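Local coordinates for protein cytochrome P450 (CYP102L1) (PDB 6N6Q) that probably catalyses haem-dependent oxidation as a mycobacteriophage-encoded cytochrome P450, holding a protoporphyrin IX iron cofactor, at residues A[319-322]-A[323-326]. Sequence-based numbering, arbitrary orientation.
Sequences DFQF and DQIA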
loop_
_atom_site.group_PDB
_atom_site.type_symbol
_atom_site.label_atom_id
_atom_site.label_comp_id
_atom_site.label_asym_id
_atom_site.label_seq_id
_atom_site.Cartn_x
_atom_site.Cartn_y
_atom_site.Cartn_z
ATOM N N ASP A 319 5.463 25.966 2.086
ATOM C CA ASP A 319 5.866 26.074 0.685
ATOM C C ASP A 319 6.747 24.870 0.365
ATOM O O ASP A 319 7.980 24.937 0.351
ATOM C CB ASP A 319 6.587 27.395 0.438
ATOM C CG ASP A 319 7.135 27.516 -0.973
ATOM O OD1 ASP A 319 6.606 26.846 -1.887
ATOM O OD2 ASP A 319 8.106 28.280 -1.163
ATOM N N PHE A 320 6.089 23.740 0.112
ATOM C CA PHE A 320 6.790 22.482 -0.112
ATOM C C PHE A 320 7.600 22.545 -1.401
ATOM O O PHE A 320 7.041 22.727 -2.486
ATOM C CB PHE A 320 5.796 21.321 -0.175
ATOM C CG PHE A 320 5.209 20.941 1.157
ATOM C CD1 PHE A 320 5.984 20.316 2.120
ATOM C CD2 PHE A 320 3.873 21.184 1.436
ATOM C CE1 PHE A 320 5.444 19.959 3.344
ATOM C CE2 PHE A 320 3.327 20.828 2.659
ATOM C CZ PHE A 320 4.114 20.214 3.612
ATOM N N GLN A 321 8.915 22.395 -1.281
ATOM C CA GLN A 321 9.785 22.169 -2.423
ATOM C C GLN A 321 10.315 20.742 -2.361
ATOM O O GLN A 321 10.451 20.161 -1.281
ATOM C CB GLN A 321 10.937 23.179 -2.461
ATOM C CG GLN A 321 11.333 23.696 -1.099
ATOM C CD GLN A 321 12.143 24.980 -1.151
ATOM O OE1 GLN A 321 12.985 25.165 -2.030
ATOM N NE2 GLN A 321 11.887 25.879 -0.204
ATOM N N PHE A 322 10.608 20.185 -3.541
ATOM C CA PHE A 322 10.852 18.749 -3.653
ATOM C C PHE A 322 11.994 18.289 -2.753
ATOM O O PHE A 322 11.905 17.228 -2.122
ATOM C CB PHE A 322 11.139 18.382 -5.110
ATOM C CG PHE A 322 11.541 16.949 -5.303
ATOM C CD1 PHE A 322 10.607 15.933 -5.192
ATOM C CD2 PHE A 322 12.852 16.618 -5.595
ATOM C CE1 PHE A 322 10.976 14.613 -5.365
ATOM C CE2 PHE A 322 13.226 15.302 -5.772
ATOM C CZ PHE A 322 12.287 14.298 -5.656
ATOM N N ASP A 323 13.072 19.072 -2.676
ATOM C CA ASP A 323 14.246 18.651 -1.918
ATOM C C ASP A 323 14.010 18.627 -0.414
ATOM O O ASP A 323 14.709 17.898 0.296
ATOM C CB ASP A 323 15.431 19.564 -2.237
ATOM C CG ASP A 323 16.102 19.208 -3.547
ATOM O OD1 ASP A 323 16.234 18.001 -3.838
ATOM O OD2 ASP A 323 16.496 20.136 -4.285
ATOM N N GLN A 324 13.047 19.400 0.090
ATOM C CA GLN A 324 12.844 19.476 1.533
ATOM C C GLN A 324 12.247 18.201 2.113
ATOM O O GLN A 324 12.412 17.946 3.310
ATOM C CB GLN A 324 11.946 20.664 1.880
ATOM C CG GLN A 324 12.634 22.011 1.778
ATOM C CD GLN A 324 11.702 23.162 2.103
ATOM O OE1 GLN A 324 10.497 23.089 1.857
ATOM N NE2 GLN A 324 12.257 24.235 2.654
ATOM N N ILE A 325 11.567 17.397 1.294
ATOM C CA ILE A 325 10.826 16.254 1.819
ATOM C C ILE A 325 11.776 15.216 2.402
ATOM O O ILE A 325 11.594 14.752 3.533
ATOM C CB ILE A 325 9.927 15.653 0.724
ATOM C CG1 ILE A 325 8.966 16.719 0.194
ATOM C CG2 ILE A 325 9.165 14.453 1.257
ATOM C CD1 ILE A 325 8.284 17.522 1.285
ATOM N N ALA A 326 12.810 14.841 1.647
ATOM C CA ALA A 326 13.757 13.844 2.128
ATOM C C ALA A 326 14.622 14.352 3.273
ATOM O O ALA A 326 15.263 13.539 3.949
ATOM C CB ALA A 326 14.648 13.365 0.982
#
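Gln321 and Gln324 pack their side chains together where an extended loop turns into the short helix 322-326. Gln324 folds back over the loop, CG anti to its own carbonyl carbon (chi1 -75°), and its extended chain runs across Gln321. The contact is made by van der Waals packing rather than by a bond between the amides: CG of Gln321 lies 3.1 Å from OE1 of Gln324, and the amide planes are turned 55° apart. OE1 instead receives a weak hydrogen bond from Trp312, so the buried carbonyl is satisfied from outside the turn; a long, flexible glutamine can fill this place and still present an acceptor.

The backbone bends here as well. The carbonyl O of Gln321 accepts a hydrogen bond from the amide N of Gln324, 3.0 Å away. A second bond, 3.4 Å from Ile325 N to Phe322 O, follows one residue on; both bonds span three residues, the spacing of a tight turn, and only the second is weak.

The apolar side is well packed. Phe320 and Ile325 cross at about a right angle, Phe320 CD1 meeting Ile325 CD1 at 3.7 Å. Helix 422-439 covers this pair through Ala434, Val430 and Ile431, while Trp312 meets the Phe320 ring edge-to-face, a setting that suits a flat aromatic and a branched aliphatic side chain. The Ile325 side chain is about 14 Å from the haem. Phe322 packs on Met122, Ser123 and His126 of helix 119-145.

By contrast, Asp319, Gln321 and Asp323 lie on the solvent side, where polar and charged groups are at ease. The whole packs a short helix against helices 119-145 and 422-439, a loop-to-helix junction at the periphery of the P450 fold.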